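Local atomic coordinates of nudix Hydrolase, RenU (Mycolicibacterium smegmatis, PDB entry 6UUF), a protein that probably hydrolyses nucleoside diphosphate-linked substrates such as NADH, using magnesium, as a member of the Nudix hydrolase family. Residues A[24-29]-A[84-89]; A[30-33]-A[37-40]; A[40-45]-A[76-81]; A[109-114]-A[155-160]. The protein carries 3 engineered substitutions. All coordinates share one frame; numbering follows the deposited sequence.

Interaction 1 (A[24-29]-A[84-89]); sequences AGLLLR and EQLTVR
The guanidinium of Arg-29 is met at its edge, in plane, by NH1 of Arg-89, and the two planar groups are turned 48° from each other. NH2 of Arg-29 lies only 3.1 Å from NH1 of Arg-89; both atoms are donors, so this is a close approach of like charges and not a hydrogen bond. In the Nudix fold, 24-29 belongs to strand 23-31 of the mixed sheet, and 84-89 leads from helix 67-79 into strand 87-98. Asp-113 is shared: it forms a salt bridge to NE of Arg-29 through one carboxylate oxygen and to NH1 of Arg-89 through the other; in addition O of Ile-160 accepts from NH1 of Arg-29 and O of Pro-161 from NH1 of Arg-89. The shared carboxylate probably makes this close approach tolerable. The Arg-29 chain bends at its third torsion, whereas Arg-89 folds at its second and third, and the two side chains cross at about a right angle. On the other face of strand 23-31, Leu-26, which also touches Ala-75 of helix 67-79, and Leu-28, which also touches Leu-81, meet Leu-86. CB of Leu-86 points at the strand; with CG between the backbone N and the carbonyl carbon (chi1 56°), the side chain turns from Leu-28 and sends CD2 toward Leu-26. Leu-28 crosses this side chain nearly perpendicularly, its CD1 lying 4.1 Å from CB of Leu-86. Leu-26 instead meets it tip to tip, CD2 of Leu-26 standing 4.2 Å from CD2 of Leu-86.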
# COMPACT_ATOMS: atom_id res chain seq x y z
N ALA A 24 2.34 6.58 1.47
CA ALA A 24 2.43 5.70 0.31
C ALA A 24 2.34 4.25 0.74
O ALA A 24 2.85 3.88 1.80
CB ALA A 24 3.74 5.92 -0.42
N GLY A 25 1.71 3.42 -0.08
CA GLY A 25 1.64 1.98 0.18
C GLY A 25 2.01 1.15 -1.02
O GLY A 25 1.78 1.59 -2.16
N LEU A 26 2.55 -0.05 -0.77
CA LEU A 26 2.93 -0.97 -1.81
C LEU A 26 1.86 -1.98 -2.11
O LEU A 26 1.50 -2.76 -1.25
CB LEU A 26 4.19 -1.70 -1.41
CG LEU A 26 4.96 -2.27 -2.59
CD1 LEU A 26 5.45 -1.23 -3.58
CD2 LEU A 26 6.13 -3.05 -1.99
N LEU A 27 1.37 -1.97 -3.35
CA LEU A 27 0.54 -3.05 -3.90
C LEU A 27 1.43 -3.96 -4.70
O LEU A 27 1.70 -3.73 -5.88
CB LEU A 27 -0.56 -2.45 -4.79
CG LEU A 27 -1.52 -3.39 -5.50
CD1 LEU A 27 -2.09 -4.34 -4.48
CD2 LEU A 27 -2.68 -2.60 -6.13
N LEU A 28 1.95 -4.97 -4.02
CA LEU A 28 2.89 -5.91 -4.61
C LEU A 28 2.13 -7.12 -5.19
O LEU A 28 1.41 -7.79 -4.45
CB LEU A 28 3.87 -6.40 -3.56
CG LEU A 28 4.93 -7.37 -4.08
CD1 LEU A 28 5.76 -6.81 -5.26
CD2 LEU A 28 5.84 -7.70 -2.92
N ARG A 29 2.34 -7.40 -6.47
CA ARG A 29 1.67 -8.49 -7.19
C ARG A 29 2.61 -9.63 -7.42
O ARG A 29 3.80 -9.41 -7.66
CB ARG A 29 1.12 -8.03 -8.53
CG ARG A 29 0.26 -6.77 -8.43
CD ARG A 29 -0.24 -6.34 -9.81
NE ARG A 29 0.85 -6.03 -10.75
CZ ARG A 29 0.66 -5.75 -12.04
NH1 ARG A 29 -0.57 -5.76 -12.58
NH2 ARG A 29 1.71 -5.49 -12.80
N GLU A 84 15.56 -5.64 -3.90
CA GLU A 84 16.09 -6.29 -5.11
C GLU A 84 15.17 -7.39 -5.65
O GLU A 84 15.24 -7.73 -6.83
CB GLU A 84 17.53 -6.80 -4.91
CG GLU A 84 17.70 -7.92 -3.90
CD GLU A 84 17.31 -9.30 -4.41
OE1 GLU A 84 16.98 -10.14 -3.54
OE2 GLU A 84 17.33 -9.56 -5.64
N GLN A 85 14.31 -7.94 -4.78
CA GLN A 85 13.32 -8.94 -5.20
C GLN A 85 12.01 -8.36 -5.73
O GLN A 85 11.06 -9.12 -5.94
CB GLN A 85 13.03 -9.89 -4.07
CG GLN A 85 13.98 -11.07 -4.05
CD GLN A 85 14.13 -11.65 -2.68
OE1 GLN A 85 13.14 -11.86 -1.96
NE2 GLN A 85 15.37 -11.91 -2.28
N LEU A 86 11.92 -7.06 -5.95
CA LEU A 86 10.69 -6.53 -6.52
C LEU A 86 10.97 -5.51 -7.60
O LEU A 86 12.08 -5.02 -7.72
CB LEU A 86 9.80 -5.97 -5.41
CG LEU A 86 10.38 -4.89 -4.47
CD1 LEU A 86 10.32 -3.51 -5.09
CD2 LEU A 86 9.67 -4.90 -3.14
N THR A 87 9.93 -5.19 -8.37
CA THR A 87 10.05 -4.26 -9.49
C THR A 87 8.89 -3.28 -9.49
O THR A 87 7.75 -3.70 -9.64
CB THR A 87 10.09 -5.03 -10.82
OG1 THR A 87 11.23 -5.89 -10.81
CG2 THR A 87 10.20 -4.08 -12.00
N VAL A 88 9.19 -1.99 -9.31
CA VAL A 88 8.13 -1.00 -9.19
C VAL A 88 7.61 -0.71 -10.59
O VAL A 88 8.39 -0.51 -11.53
CB VAL A 88 8.64 0.29 -8.52
CG1 VAL A 88 7.57 1.40 -8.59
CG2 VAL A 88 9.03 0.03 -7.06
N ARG A 89 6.29 -0.71 -10.74
CA ARG A 89 5.65 -0.52 -12.06
C ARG A 89 5.15 0.91 -12.21
O ARG A 89 5.65 1.66 -13.03
CB ARG A 89 4.52 -1.51 -12.24
CG ARG A 89 4.91 -2.96 -12.10
CD ARG A 89 5.96 -3.40 -13.11
NE ARG A 89 5.54 -3.11 -14.49
CZ ARG A 89 4.71 -3.86 -15.20
NH1 ARG A 89 4.14 -4.96 -14.70
NH2 ARG A 89 4.42 -3.48 -16.43

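Interaction 2 (A[30-33]-A[37-40]); sequences APMP and AAVL
A beta hairpin of the Nudix sheet, formed by strands 23-31 and 37-44, has its turn end here. Ala-30 and Ala-38 make an antiparallel hydrogen-bonded pair: N of Ala-30 donates to O of Ala-38 at 2.8 Å, and N of Ala-38 returns a bond to O of Ala-30 at 2.7 Å. Both are nearly straight, with angles at the hydrogen of 164° and 169°. The next pair toward the turn, Pro-31 with Ala-37, is non-hydrogen-bonded, a position where a proline without an N-H costs no cross-strand bond. O of Ala-30 also receives a CA-H contact, lying 3.5 Å from CA of Ala-37. Beyond the ladder, Met-32 folds back over the hairpin. Its CG is anti to the carbonyl carbon (chi1 -65°), and further bends along the chain bring the thioether to the methyl of Ala-38. On the face carrying Ala-30 and Ala-38, both methyls rest on Trp-131 of strand 126-133, and Met-32 also touches Leu-133 of that strand. The thioether runs alongside the Ala-38 methyl, with SD of Met-32 at 4.0 Å and CE of Met-32 at 3.8 Å from CB of Ala-38.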
# COMPACT_ATOMS: atom_id res chain seq x y z
N ALA A 30 2.08 -10.85 -7.33
CA ALA A 30 2.84 -12.06 -7.70
C ALA A 30 2.00 -13.12 -8.40
O ALA A 30 0.84 -13.30 -8.08
CB ALA A 30 3.56 -12.68 -6.50
N PRO A 31 2.60 -13.81 -9.38
CA PRO A 31 1.85 -14.86 -10.07
C PRO A 31 1.76 -16.08 -9.20
O PRO A 31 2.72 -16.39 -8.47
CB PRO A 31 2.70 -15.14 -11.31
CG PRO A 31 4.05 -14.58 -11.02
CD PRO A 31 4.03 -13.84 -9.74
N MET A 32 0.64 -16.77 -9.25
CA MET A 32 0.54 -18.07 -8.58
C MET A 32 0.99 -19.20 -9.52
O MET A 32 0.99 -19.00 -10.75
CB MET A 32 -0.89 -18.26 -8.11
CG MET A 32 -1.30 -17.26 -7.04
SD MET A 32 -0.17 -17.39 -5.65
CE MET A 32 -1.25 -17.33 -4.22
N PRO A 33 1.40 -20.37 -8.97
CA PRO A 33 1.67 -21.47 -9.94
C PRO A 33 0.47 -21.68 -10.88
O PRO A 33 0.65 -21.83 -12.09
CB PRO A 33 1.94 -22.68 -9.03
CG PRO A 33 2.45 -22.08 -7.76
CD PRO A 33 1.72 -20.77 -7.59
N ALA A 37 -2.96 -13.83 -10.54
CA ALA A 37 -2.25 -12.86 -9.76
C ALA A 37 -2.69 -12.83 -8.27
O ALA A 37 -3.87 -12.74 -7.98
CB ALA A 37 -2.45 -11.51 -10.39
N ALA A 38 -1.72 -12.87 -7.35
CA ALA A 38 -1.98 -12.53 -5.96
C ALA A 38 -1.39 -11.18 -5.54
O ALA A 38 -0.43 -10.73 -6.12
CB ALA A 38 -1.47 -13.62 -5.02
N VAL A 39 -1.97 -10.57 -4.51
CA VAL A 39 -1.40 -9.37 -3.91
C VAL A 39 -1.11 -9.57 -2.42
O VAL A 39 -1.76 -10.36 -1.72
CB VAL A 39 -2.27 -8.10 -4.18
CG1 VAL A 39 -2.49 -7.93 -5.68
CG2 VAL A 39 -3.60 -8.17 -3.50
N LEU A 40 -0.11 -8.86 -1.92
CA LEU A 40 0.34 -9.07 -0.56
C LEU A 40 -0.39 -8.11 0.31
O LEU A 40 -0.23 -6.92 0.15
CB LEU A 40 1.84 -8.87 -0.45
CG LEU A 40 2.35 -8.94 0.99
CD1 LEU A 40 2.16 -10.35 1.50
CD2 LEU A 40 3.79 -8.51 1.08

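Interaction 3 (A[40-45]-A[76-81]); sequences LLQHRA and HAAAGL. Engineered in segment 76-81: Ala-77 (natural residue Glu), Ala-78 (natural residue Glu).
Leu-40 and Leu-81 reach toward each other tip to tip, CD2 of Leu-40 lying 3.9 Å from CD1 of Leu-81. Each gets there by a different rotation. In Leu-40, on strand 37-44, CG stands anti to the backbone N (chi1 174°) and beside the carbonyl carbon; in Leu-81, just past the helix end, CG is anti to the carbonyl carbon (chi1 -58°). Two residues along the strand, Gln-42 also has CG trans to its backbone N and stays extended beyond it, which carries the amide out to helix 67-79. There NE2 of Gln-42 comes to 3.5 Å from CB of Ala-78. Ala-78 and Ala-77 are engineered residues, Glu in the natural sequence; they occupy the paired glutamate positions of the Nudix box, which in relatives typically take part in binding magnesium. Gly-80, the first residue to leave helical backbone angles, turns the chain toward Leu-81 with its positive phi (72°); N of Gly-80 still donates to O of His-76 at 2.8 Å. From the last turn, the side chain of His-76 also reaches this exit: ND1 of His-76 gives a hydrogen bond of 3.1 Å to O of Leu-81. The acceptor lies in the imidazole plane, but the donor stands well above the carbonyl plane and so misses a lone pair. Ser-126 completes the polar side, its OG bonded to both NE2 of Gln-42 and O of Ala-78. The strand thus meets Leu-81 and the Ala-78 methyl by van der Waals contact, while the polar link from Gln-42 to the helix runs through the Ser-126 hydroxyl.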
# COMPACT_ATOMS: atom_id res chain seq x y z
N LEU A 40 -0.11 -8.86 -1.92
CA LEU A 40 0.34 -9.07 -0.56
C LEU A 40 -0.39 -8.11 0.31
O LEU A 40 -0.23 -6.92 0.15
CB LEU A 40 1.84 -8.87 -0.45
CG LEU A 40 2.35 -8.94 0.99
CD1 LEU A 40 2.16 -10.35 1.50
CD2 LEU A 40 3.79 -8.51 1.08
N LEU A 41 -1.18 -8.58 1.27
CA LEU A 41 -1.86 -7.65 2.15
C LEU A 41 -1.42 -7.84 3.58
O LEU A 41 -1.00 -8.92 3.99
CB LEU A 41 -3.39 -7.77 2.07
CG LEU A 41 -4.01 -7.64 0.69
CD1 LEU A 41 -5.51 -7.90 0.71
CD2 LEU A 41 -3.70 -6.28 0.17
N GLN A 42 -1.60 -6.76 4.31
CA GLN A 42 -1.27 -6.66 5.70
C GLN A 42 -2.55 -6.55 6.54
O GLN A 42 -3.41 -5.71 6.26
CB GLN A 42 -0.41 -5.42 5.92
CG GLN A 42 0.19 -5.35 7.30
CD GLN A 42 0.80 -3.99 7.55
OE1 GLN A 42 0.16 -2.97 7.31
NE2 GLN A 42 2.03 -3.98 8.04
N HIS A 43 -2.64 -7.45 7.53
CA HIS A 43 -3.71 -7.42 8.52
C HIS A 43 -3.27 -6.52 9.66
O HIS A 43 -2.22 -6.76 10.28
CB HIS A 43 -3.95 -8.81 9.05
CG HIS A 43 -5.15 -8.91 9.94
ND1 HIS A 43 -6.40 -8.44 9.57
CD2 HIS A 43 -5.31 -9.45 11.18
CE1 HIS A 43 -7.26 -8.68 10.54
NE2 HIS A 43 -6.63 -9.29 11.53
N ARG A 44 -4.05 -5.50 9.95
CA ARG A 44 -3.57 -4.45 10.82
C ARG A 44 -3.80 -4.92 12.27
O ARG A 44 -4.91 -5.36 12.62
CB ARG A 44 -4.26 -3.12 10.50
CG ARG A 44 -4.35 -2.78 8.99
CD ARG A 44 -3.14 -2.10 8.40
NE ARG A 44 -3.47 -0.70 8.12
CZ ARG A 44 -3.20 0.35 8.90
NH1 ARG A 44 -2.55 0.21 10.07
NH2 ARG A 44 -3.58 1.56 8.50
N ALA A 45 -2.75 -4.90 13.09
CA ALA A 45 -2.88 -5.25 14.52
C ALA A 45 -3.88 -4.28 15.18
O ALA A 45 -3.76 -3.09 14.93
CB ALA A 45 -1.51 -5.18 15.21
N HIS A 76 9.72 -3.15 3.37
CA HIS A 76 10.85 -3.76 4.04
C HIS A 76 10.63 -3.78 5.54
O HIS A 76 10.79 -4.80 6.17
CB HIS A 76 12.15 -3.05 3.69
CG HIS A 76 13.33 -3.62 4.40
ND1 HIS A 76 13.91 -4.82 4.04
CD2 HIS A 76 14.01 -3.19 5.50
CE1 HIS A 76 14.91 -5.09 4.86
NE2 HIS A 76 14.99 -4.12 5.75
N ALA A 77 10.20 -2.66 6.10
CA ALA A 77 9.99 -2.56 7.58
C ALA A 77 8.92 -3.51 8.13
O ALA A 77 9.11 -4.14 9.19
CB ALA A 77 9.68 -1.13 7.98
N ALA A 78 7.83 -3.66 7.38
CA ALA A 78 6.70 -4.46 7.80
C ALA A 78 6.84 -5.93 7.48
O ALA A 78 6.26 -6.74 8.17
CB ALA A 78 5.43 -3.93 7.16
N ALA A 79 7.56 -6.29 6.42
CA ALA A 79 7.57 -7.65 5.91
C ALA A 79 8.95 -8.25 5.62
O ALA A 79 9.03 -9.44 5.30
CB ALA A 79 6.71 -7.75 4.66
N GLY A 80 10.02 -7.46 5.76
CA GLY A 80 11.37 -7.93 5.49
C GLY A 80 11.67 -8.14 4.01
O GLY A 80 12.64 -8.81 3.67
N LEU A 81 10.86 -7.55 3.12
CA LEU A 81 11.05 -7.78 1.70
C LEU A 81 12.28 -7.02 1.22
O LEU A 81 12.38 -5.83 1.49
CB LEU A 81 9.84 -7.28 0.91
CG LEU A 81 8.49 -7.89 1.27
CD1 LEU A 81 7.41 -7.32 0.36
CD2 LEU A 81 8.54 -9.39 1.19

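Interaction 4 (A[109-114]-A[155-160]); sequences TVIADA and EVTATI
The carbonyl oxygen of Val-156 is gripped twice by Thr-159: OG1 of Thr-159 donates to O of Val-156 at 2.9 Å, in the carbonyl plane and on a lone pair, while N of Thr-159 bonds the same oxygen at 3.0 Å. This double hold fixes the turn that ends helix 144-158, and N of Ile-160 follows with a 3.0 Å bond to O of Thr-157. The side chains of this helix end receive Ile-111. Its CG1 is anti to the carbonyl carbon (chi1 -56°) and the chain then runs extended, which brings CD1 against two methyls of the helix: CG1 of Val-156 at 3.7 Å from CD1 of Ile-111, and CG2 of Thr-157 at 3.9 Å from it. Both helix residues cross the isoleucine obliquely. In the alpha-beta-alpha sandwich of the Nudix fold, Ile-111 is thus on the face of strand 104-113 covered by helix 144-158, whereas its neighbour Val-110 lies on the face nearer helix 67-79. Thr-157 can present a methyl here because its OG1 turns back to the helix carbonyls of Arg-154 and Leu-153. The other branch of Ile-111 is used as well: CG2 of Ile-111 packs at 4.2 Å from CD1 of Ile-160. Ile-160 also rests on Thr-90 and Arg-89 of strand 87-98.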
# COMPACT_ATOMS: atom_id res chain seq x y z
N THR A 109 -0.60 4.86 -4.01
CA THR A 109 -0.42 3.42 -4.16
C THR A 109 0.66 3.18 -5.20
O THR A 109 0.60 3.69 -6.34
CB THR A 109 -1.74 2.71 -4.56
OG1 THR A 109 -2.70 2.88 -3.52
CG2 THR A 109 -1.51 1.23 -4.77
N VAL A 110 1.65 2.38 -4.81
CA VAL A 110 2.75 2.08 -5.66
C VAL A 110 2.56 0.60 -6.02
O VAL A 110 2.68 -0.29 -5.15
CB VAL A 110 4.07 2.35 -4.90
CG1 VAL A 110 5.31 1.97 -5.71
CG2 VAL A 110 4.16 3.84 -4.55
N ILE A 111 2.27 0.35 -7.30
CA ILE A 111 2.10 -1.00 -7.83
C ILE A 111 3.46 -1.61 -8.16
O ILE A 111 4.26 -1.00 -8.86
CB ILE A 111 1.22 -0.95 -9.11
CG1 ILE A 111 -0.12 -0.24 -8.78
CG2 ILE A 111 1.06 -2.34 -9.68
CD1 ILE A 111 -1.13 -0.18 -9.91
N ALA A 112 3.72 -2.81 -7.70
CA ALA A 112 4.99 -3.46 -8.01
C ALA A 112 4.75 -4.94 -8.22
O ALA A 112 3.71 -5.46 -7.78
CB ALA A 112 6.00 -3.25 -6.90
N ASP A 113 5.70 -5.58 -8.91
CA ASP A 113 5.69 -7.03 -9.18
C ASP A 113 6.88 -7.79 -8.55
O ASP A 113 8.00 -7.31 -8.48
CB ASP A 113 5.79 -7.26 -10.66
CG ASP A 113 4.63 -6.68 -11.44
OD1 ASP A 113 3.60 -6.27 -10.88
OD2 ASP A 113 4.77 -6.61 -12.67
N ALA A 114 6.60 -9.00 -8.09
CA ALA A 114 7.64 -9.97 -7.76
C ALA A 114 7.47 -11.20 -8.69
O ALA A 114 6.38 -11.44 -9.26
CB ALA A 114 7.48 -10.41 -6.33
N GLU A 155 -8.78 -1.80 -11.98
CA GLU A 155 -8.86 -1.33 -13.38
C GLU A 155 -7.45 -0.95 -13.87
O GLU A 155 -7.01 -1.31 -14.95
CB GLU A 155 -9.83 -0.15 -13.49
CG GLU A 155 -11.27 -0.54 -13.22
CD GLU A 155 -12.27 0.60 -13.05
OE1 GLU A 155 -11.90 1.80 -13.05
OE2 GLU A 155 -13.48 0.29 -12.89
N VAL A 156 -6.73 -0.25 -13.02
CA VAL A 156 -5.34 0.06 -13.32
C VAL A 156 -4.47 -1.18 -13.40
O VAL A 156 -3.71 -1.33 -14.32
CB VAL A 156 -4.75 1.02 -12.29
CG1 VAL A 156 -3.26 1.24 -12.53
CG2 VAL A 156 -5.50 2.35 -12.34
N THR A 157 -4.56 -2.09 -12.45
CA THR A 157 -3.66 -3.26 -12.53
C THR A 157 -3.90 -4.04 -13.83
O THR A 157 -2.96 -4.58 -14.41
CB THR A 157 -3.78 -4.18 -11.30
OG1 THR A 157 -5.15 -4.50 -11.11
CG2 THR A 157 -3.26 -3.49 -10.04
N ALA A 158 -5.16 -4.08 -14.29
CA ALA A 158 -5.51 -4.88 -15.46
C ALA A 158 -4.92 -4.30 -16.72
O ALA A 158 -4.79 -5.01 -17.71
CB ALA A 158 -7.03 -5.04 -15.61
N THR A 159 -4.54 -3.02 -16.70
CA THR A 159 -3.84 -2.44 -17.85
C THR A 159 -2.31 -2.58 -17.78
O THR A 159 -1.67 -2.09 -18.66
CB THR A 159 -4.15 -0.96 -18.04
OG1 THR A 159 -3.46 -0.21 -17.03
CG2 THR A 159 -5.67 -0.67 -17.95
N ILE A 160 -1.74 -3.21 -16.75
CA ILE A 160 -0.31 -3.56 -16.77
C ILE A 160 -0.14 -4.98 -16.31
O ILE A 160 -0.07 -5.21 -15.13
CB ILE A 160 0.60 -2.65 -15.89
CG1 ILE A 160 -0.12 -2.15 -14.64
CG2 ILE A 160 1.11 -1.46 -16.71
CD1 ILE A 160 0.75 -1.28 -13.76

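In the fold
From the N terminus, strand 23-31 opens interaction 1, which closes 55 residues later at 84-89 and encloses two smaller loops. Interaction 2 closes the tight hairpin to 37-40. Interaction 3 starts on Leu-40, where interaction 2 ends, and closes at 76-81, tying strand 37-44 to the end of helix 67-79. Both therefore nest inside interaction 1 without crossing, and O of Leu-28 probably bonds N of Leu-40 where the three meet. Interaction 4 follows in series, joining strand 104-113 to the C-terminal helix 144-158 on the other face of the sheet; it meets interaction 1 through Asp-113 and Ile-160, but stays about 7 Å (nearest atoms) from interaction 3.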